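Long-range contacts in tyrocidine synthetase 3 (Brevibacillus brevis, PDB 2JGP), which takes part in the nonribosomal synthesis of the peptide antibiotic tyrocidine, this bidomain joining a peptidyl carrier domain to a peptide bond-forming condensation domain: residues Gln299-Asp304 and Gln459-Phe463; Trp11-Gln17 and Met51-Val57. All blocks are in the same frame, centred on the assembly; numbering follows the deposited sequence.

Contact 1: Gln299-Asp304 and Gln459-Phe463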
loop_
_atom_site.group_PDB
_atom_site.type_symbol
_atom_site.label_atom_id
_atom_site.label_comp_id
_atom_site.label_asym_id
_atom_site.label_seq_id
_atom_site.Cartn_x
_atom_site.Cartn_y
_atom_site.Cartn_z
ATOM N N GLN A 299 19.369 -9.110 11.907
ATOM C CA GLN A 299 19.040 -8.131 10.883
ATOM C C GLN A 299 19.649 -6.767 11.207
ATOM O O GLN A 299 19.696 -6.342 12.359
ATOM C CB GLN A 299 17.534 -8.010 10.656
ATOM C CG GLN A 299 17.201 -6.993 9.574
ATOM C CD GLN A 299 15.983 -7.350 8.753
ATOM O OE1 GLN A 299 15.159 -8.180 9.147
ATOM N NE2 GLN A 299 15.866 -6.721 7.590
ATOM N N SER A 300 20.165 -6.138 10.159
ATOM C CA SER A 300 20.751 -4.818 10.211
ATOM C C SER A 300 19.797 -3.896 9.475
ATOM O O SER A 300 19.342 -4.222 8.382
ATOM C CB SER A 300 22.115 -4.840 9.519
ATOM O OG SER A 300 22.726 -3.566 9.511
ATOM N N PHE A 301 19.479 -2.758 10.080
ATOM C CA PHE A 301 18.522 -1.828 9.492
ATOM C C PHE A 301 19.175 -0.598 8.864
ATOM O O PHE A 301 18.485 0.225 8.267
ATOM C CB PHE A 301 17.499 -1.428 10.548
ATOM C CG PHE A 301 16.659 -2.576 11.017
ATOM C CD1 PHE A 301 16.865 -3.149 12.260
ATOM C CD2 PHE A 301 15.674 -3.107 10.191
ATOM C CE1 PHE A 301 16.090 -4.222 12.688
ATOM C CE2 PHE A 301 14.893 -4.177 10.613
ATOM C CZ PHE A 301 15.105 -4.736 11.862
ATOM N N ALA A 302 20.496 -0.480 8.995
ATOM C CA ALA A 302 21.231 0.603 8.364
ATOM C C ALA A 302 20.994 0.547 6.859
ATOM O O ALA A 302 21.107 -0.515 6.240
ATOM C CB ALA A 302 22.721 0.502 8.677
ATOM N N GLY A 303 20.640 1.690 6.284
ATOM C CA GLY A 303 20.295 1.756 4.875
ATOM C C GLY A 303 20.932 2.930 4.171
ATOM O O GLY A 303 21.454 3.859 4.801
ATOM N N ASP A 304 20.915 2.856 2.849
ATOM C CA ASP A 304 21.227 3.990 1.995
ATOM C C ASP A 304 20.380 3.870 0.746
ATOM O O ASP A 304 19.680 2.880 0.570
ATOM C CB ASP A 304 22.695 3.999 1.610
ATOM C CG ASP A 304 23.282 5.402 1.599
ATOM O OD1 ASP A 304 22.660 6.332 1.010
ATOM O OD2 ASP A 304 24.366 5.558 2.189
ATOM N N GLN A 459 17.710 5.944 5.021
ATOM C CA GLN A 459 18.723 5.620 6.025
ATOM C C GLN A 459 18.326 4.421 6.898
ATOM O O GLN A 459 19.177 3.841 7.573
ATOM C CB GLN A 459 19.020 6.840 6.901
ATOM C CG GLN A 459 19.633 8.026 6.148
ATOM C CD GLN A 459 21.082 7.793 5.734
ATOM O OE1 GLN A 459 21.370 6.970 4.861
ATOM N NE2 GLN A 459 22.000 8.532 6.350
ATOM N N HIS A 460 17.042 4.066 6.883
ATOM C CA HIS A 460 16.543 2.857 7.539
ATOM C C HIS A 460 16.014 1.907 6.467
ATOM O O HIS A 460 15.162 2.288 5.662
ATOM C CB HIS A 460 15.431 3.215 8.531
ATOM C CG HIS A 460 14.747 2.028 9.143
ATOM N ND1 HIS A 460 15.146 1.473 10.339
ATOM C CD2 HIS A 460 13.679 1.303 8.731
ATOM C CE1 HIS A 460 14.359 0.453 10.635
ATOM N NE2 HIS A 460 13.460 0.328 9.673
ATOM N N ALA A 461 16.520 0.676 6.453
ATOM C CA ALA A 461 16.097 -0.316 5.467
ATOM C C ALA A 461 15.558 -1.569 6.154
ATOM O O ALA A 461 16.328 -2.354 6.700
ATOM C CB ALA A 461 17.258 -0.667 4.545
ATOM N N LYS A 462 14.237 -1.754 6.126
ATOM C CA LYS A 462 13.622 -2.939 6.740
ATOM C C LYS A 462 13.957 -4.225 5.975
ATOM O O LYS A 462 14.083 -5.292 6.577
ATOM C CB LYS A 462 12.102 -2.783 6.842
ATOM C CG LYS A 462 11.430 -3.845 7.720
ATOM C CD LYS A 462 9.908 -3.842 7.555
ATOM C CE LYS A 462 9.291 -5.159 8.024
ATOM N NZ LYS A 462 7.887 -5.326 7.537
ATOM N N PHE A 463 14.116 -4.113 4.659
ATOM C CA PHE A 463 14.358 -5.272 3.796
ATOM C C PHE A 463 15.734 -5.187 3.158
ATOM O O PHE A 463 16.356 -4.130 3.191
ATOM C CB PHE A 463 13.280 -5.333 2.720
ATOM C CG PHE A 463 11.894 -5.395 3.275
ATOM C CD1 PHE A 463 11.133 -4.244 3.407
ATOM C CD2 PHE A 463 11.357 -6.605 3.688
ATOM C CE1 PHE A 463 9.850 -4.298 3.932
ATOM C CE2 PHE A 463 10.077 -6.669 4.219
ATOM C CZ PHE A 463 9.322 -5.511 4.341
HETATM O O HOH W 1 18.068 -4.208 6.129
#
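Phe301 and His460 lay their rings side by side, both side chains pointing the same way. The planes are nearly parallel, only 6° apart, yet the centroids are 5.3 Å apart and the rings are slid past each other, so they barely overlap. Contact is therefore made by the corner of the imidazole: His460 CE1 is 3.7 Å from Phe301 CB, and it lies about as near to CG and CD2. With its CG anti to the backbone N (chi1 173°), His460 swings its ring back beside the phenyl although its CB departs from the other segment. One face of the Phe301 ring carries Gln299 CG, 3.7 Å above the plane and displaced to the rim, while Lys462 CA and Ala461 O meet the ring at its edge.

The backbones themselves are joined by a single bridge, Ala302 with His460. It lies just before strand 303-309, an outermost strand of the four-stranded sheet in the condensation domain, whose fold is related to chloramphenicol acetyltransferase. Segment 459-463 belongs to the loop that returns from strand 447-451, part of the other sheet, to strand 465-471. Asp304 bonds through its backbone to Tyr482 of strand 476-483, Ala302 to Thr484 just past that strand's end, and Asp304 OD1 forms a salt bridge with Arg489.

Across the bridge, Ala461 N donates to Phe301 O at 2.7 Å along a nearly straight line (171°). Gly303 N reaches Gln459 O at 2.9 Å, a more bent bond whose donor stands well above the carbonyl plane. One water links the backbones, donating to Ser300 O and Ala461 O at 2.6 Å each. On the loop side, Asn425 ND2 donates to Lys462 O, and Ala461 CB packs 3.9 Å from Gly303 CA.

Contact 2: Trp11-Gln17 and Met51-Val57; sequences WEARLAQ and MHNEYQV
This is a buried helix-helix contact of the carrier domain, where Trp11, Arg14 and Leu15 of helix 10-23 meet Met51 and Tyr55 at the C-terminal end of helix 41-55, with Val57 just beyond it. The short axes pass 11.4 Å apart at 124°, a wide separation filled by large side chains. Tyr55 has Arg14 CD over one ring face, 3.9 Å from the centroid in a CH-pi contact, and, from its own helix, Glu54 CG over the opposite face. Trp11 directs an edge of its six-membered ring toward the Tyr55 face, a T-shaped pair with centroids 5.9 Å apart and planes at 78°.

The methionine fills the corner between the tryptophan and the leucine. Bent at both chi2 and chi3, Met51 curls its methyl inward, so that CE touches Trp11 CZ3 at the indole edge and Leu15 CD2, each at 3.7 Å. Positive phi at Gln56 turns the chain out of the helix, and Val57 then points back at the indole, its CG2 only 3.4 Å from Trp11 CH2.

These helices belong to the small helical bundle of the peptidyl carrier. Helix 41-55 begins at the GGHS sequence that, as in related carriers, probably bears the phosphopantetheine arm; the packing here is at its other end. Trp11 also rests on Ala74 and Ile77 of helix 70-79, which extends the core.

Arg14 runs extended from CG to NE across the tyrosine, the guanidinium tilted 36° from the ring plane. Its polar end is held by the condensation domain, NE bonding to Gly403 O and NH2 forming a salt bridge with Asp406. Phe86 makes a cation-pi contact with the same arginine. Tyr55 likewise touches His404 and Gln272.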
loop_
_atom_site.group_PDB
_atom_site.type_symbol
_atom_site.label_atom_id
_atom_site.label_comp_id
_atom_site.label_asym_id
_atom_site.label_seq_id
_atom_site.Cartn_x
_atom_site.Cartn_y
_atom_site.Cartn_z
ATOM N N TRP A 11 -13.691 -5.452 -7.187
ATOM C CA TRP A 11 -14.872 -6.182 -7.657
ATOM C C TRP A 11 -14.840 -6.425 -9.165
ATOM O O TRP A 11 -15.334 -7.438 -9.623
ATOM C CB TRP A 11 -16.182 -5.515 -7.208
ATOM C CG TRP A 11 -16.436 -5.757 -5.754
ATOM C CD1 TRP A 11 -16.424 -4.828 -4.753
ATOM C CD2 TRP A 11 -16.678 -7.022 -5.126
ATOM N NE1 TRP A 11 -16.667 -5.434 -3.540
ATOM C CE2 TRP A 11 -16.822 -6.781 -3.740
ATOM C CE3 TRP A 11 -16.791 -8.337 -5.597
ATOM C CZ2 TRP A 11 -17.083 -7.798 -2.830
ATOM C CZ3 TRP A 11 -17.050 -9.347 -4.691
ATOM C CH2 TRP A 11 -17.198 -9.074 -3.322
ATOM N N GLU A 12 -14.246 -5.513 -9.933
ATOM C CA GLU A 12 -14.054 -5.763 -11.366
ATOM C C GLU A 12 -13.119 -6.953 -11.583
ATOM O O GLU A 12 -13.382 -7.814 -12.435
ATOM C CB GLU A 12 -13.539 -4.516 -12.083
ATOM C CG GLU A 12 -14.622 -3.473 -12.312
ATOM C CD GLU A 12 -14.158 -2.300 -13.142
ATOM O OE1 GLU A 12 -14.979 -1.373 -13.356
ATOM O OE2 GLU A 12 -12.989 -2.299 -13.598
ATOM N N ALA A 13 -12.054 -7.026 -10.782
ATOM C CA ALA A 13 -11.112 -8.148 -10.843
ATOM C C ALA A 13 -11.780 -9.469 -10.453
ATOM O O ALA A 13 -11.662 -10.454 -11.168
ATOM C CB ALA A 13 -9.909 -7.882 -9.946
ATOM N N ARG A 14 -12.493 -9.475 -9.328
ATOM C CA ARG A 14 -13.156 -10.683 -8.843
ATOM C C ARG A 14 -14.179 -11.208 -9.845
ATOM O O ARG A 14 -14.201 -12.391 -10.166
ATOM C CB ARG A 14 -13.836 -10.416 -7.495
ATOM C CG ARG A 14 -12.855 -10.250 -6.352
ATOM C CD ARG A 14 -13.528 -9.775 -5.085
ATOM N NE ARG A 14 -12.581 -9.801 -3.973
ATOM C CZ ARG A 14 -12.702 -9.087 -2.857
ATOM N NH1 ARG A 14 -13.743 -8.285 -2.666
ATOM N NH2 ARG A 14 -11.771 -9.176 -1.922
ATOM N N LEU A 15 -15.019 -10.310 -10.343
ATOM C CA LEU A 15 -16.048 -10.678 -11.303
ATOM C C LEU A 15 -15.461 -11.199 -12.604
ATOM O O LEU A 15 -15.909 -12.227 -13.114
ATOM C CB LEU A 15 -16.959 -9.484 -11.605
ATOM C CG LEU A 15 -18.030 -9.196 -10.553
ATOM C CD1 LEU A 15 -18.589 -7.770 -10.719
ATOM C CD2 LEU A 15 -19.150 -10.235 -10.634
ATOM N N ALA A 16 -14.469 -10.490 -13.134
ATOM C CA ALA A 16 -13.858 -10.846 -14.411
ATOM C C ALA A 16 -13.299 -12.255 -14.358
ATOM O O ALA A 16 -13.458 -13.017 -15.298
ATOM C CB ALA A 16 -12.766 -9.857 -14.772
ATOM N N GLN A 17 -12.639 -12.577 -13.245
ATOM C CA GLN A 17 -12.090 -13.913 -12.991
ATOM C C GLN A 17 -13.178 -14.987 -13.019
ATOM O O GLN A 17 -13.012 -16.030 -13.652
ATOM C CB GLN A 17 -11.346 -13.905 -11.645
ATOM C CG GLN A 17 -11.213 -15.244 -10.906
ATOM C CD GLN A 17 -12.159 -15.376 -9.696
ATOM O OE1 GLN A 17 -12.482 -14.394 -8.978
ATOM N NE2 GLN A 17 -12.593 -16.597 -9.456
ATOM N N MET A 51 -20.015 -16.534 -7.351
ATOM C CA MET A 51 -19.786 -15.355 -6.509
ATOM C C MET A 51 -20.260 -15.599 -5.080
ATOM O O MET A 51 -19.653 -15.102 -4.133
ATOM C CB MET A 51 -20.473 -14.118 -7.094
ATOM C CG MET A 51 -19.879 -13.659 -8.419
ATOM S SD MET A 51 -18.164 -13.115 -8.280
ATOM C CE MET A 51 -18.358 -11.600 -7.338
ATOM N N HIS A 52 -21.333 -16.371 -4.926
ATOM C CA HIS A 52 -21.793 -16.765 -3.597
ATOM C C HIS A 52 -20.774 -17.676 -2.905
ATOM O O HIS A 52 -20.464 -17.487 -1.725
ATOM C CB HIS A 52 -23.163 -17.455 -3.668
ATOM C CG HIS A 52 -23.576 -18.106 -2.382
ATOM N ND1 HIS A 52 -23.966 -17.385 -1.273
ATOM C CD2 HIS A 52 -23.644 -19.410 -2.028
ATOM C CE1 HIS A 52 -24.265 -18.219 -0.293
ATOM N NE2 HIS A 52 -24.078 -19.454 -0.724
ATOM N N ASN A 53 -20.253 -18.657 -3.640
ATOM C CA ASN A 53 -19.309 -19.621 -3.070
ATOM C C ASN A 53 -17.944 -19.022 -2.732
ATOM O O ASN A 53 -17.392 -19.304 -1.669
ATOM C CB ASN A 53 -19.126 -20.823 -4.006
ATOM C CG ASN A 53 -20.366 -21.704 -4.085
ATOM O OD1 ASN A 53 -21.244 -21.649 -3.222
ATOM N ND2 ASN A 53 -20.436 -22.530 -5.126
ATOM N N GLU A 54 -17.399 -18.212 -3.633
ATOM C CA GLU A 54 -16.059 -17.658 -3.445
ATOM C C GLU A 54 -16.072 -16.433 -2.528
ATOM O O GLU A 54 -15.155 -16.267 -1.716
ATOM C CB GLU A 54 -15.418 -17.317 -4.795
ATOM C CG GLU A 54 -13.928 -16.914 -4.728
ATOM C CD GLU A 54 -12.997 -18.035 -4.275
ATOM O OE1 GLU A 54 -11.851 -17.732 -3.870
ATOM O OE2 GLU A 54 -13.396 -19.212 -4.328
ATOM N N TYR A 55 -17.107 -15.595 -2.638
ATOM C CA TYR A 55 -17.123 -14.286 -1.955
ATOM C C TYR A 55 -18.316 -14.024 -1.029
ATOM O O TYR A 55 -18.386 -12.957 -0.426
ATOM C CB TYR A 55 -17.018 -13.164 -2.994
ATOM C CG TYR A 55 -15.791 -13.303 -3.857
ATOM C CD1 TYR A 55 -15.885 -13.684 -5.193
ATOM C CD2 TYR A 55 -14.522 -13.099 -3.319
ATOM C CE1 TYR A 55 -14.744 -13.831 -5.982
ATOM C CE2 TYR A 55 -13.377 -13.247 -4.093
ATOM C CZ TYR A 55 -13.493 -13.610 -5.420
ATOM O OH TYR A 55 -12.355 -13.763 -6.171
ATOM N N GLN A 56 -19.235 -14.982 -0.900
ATOM C CA GLN A 56 -20.455 -14.788 -0.097
ATOM C C GLN A 56 -21.172 -13.486 -0.447
ATOM O O GLN A 56 -21.625 -12.753 0.438
ATOM C CB GLN A 56 -20.139 -14.815 1.402
ATOM C CG GLN A 56 -20.183 -16.182 2.033
ATOM C CD GLN A 56 -20.070 -16.108 3.534
ATOM O OE1 GLN A 56 -19.202 -15.419 4.064
ATOM N NE2 GLN A 56 -20.950 -16.817 4.234
ATOM N N VAL A 57 -21.244 -13.187 -1.738
ATOM C CA VAL A 57 -21.996 -12.043 -2.220
ATOM C C VAL A 57 -23.133 -12.592 -3.062
ATOM O O VAL A 57 -22.906 -13.365 -3.989
ATOM C CB VAL A 57 -21.121 -11.081 -3.035
ATOM C CG1 VAL A 57 -21.966 -9.962 -3.632
ATOM C CG2 VAL A 57 -20.019 -10.501 -2.144
#

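Contact 2 closes within the N-terminal carrier before contact 1 opens, so the two follow in series along the chain. Their centres are 39 Å apart, on opposite sides of the chain's centre, and their nearest atoms remain about 22 Å from each other. No helix or sheet is shared: residues 11-17 and 51-57 pair two carrier helices, whereas 299-304 and 459-463 join the start of an edge strand to a loop within the condensation domain. Contact 2 nonetheless borders the condensation domain through Arg14 and Tyr55, and thus lies near the interdomain boundary. Contact 1, a surface contact, is far from contact 2 and lies wholly within the condensation domain.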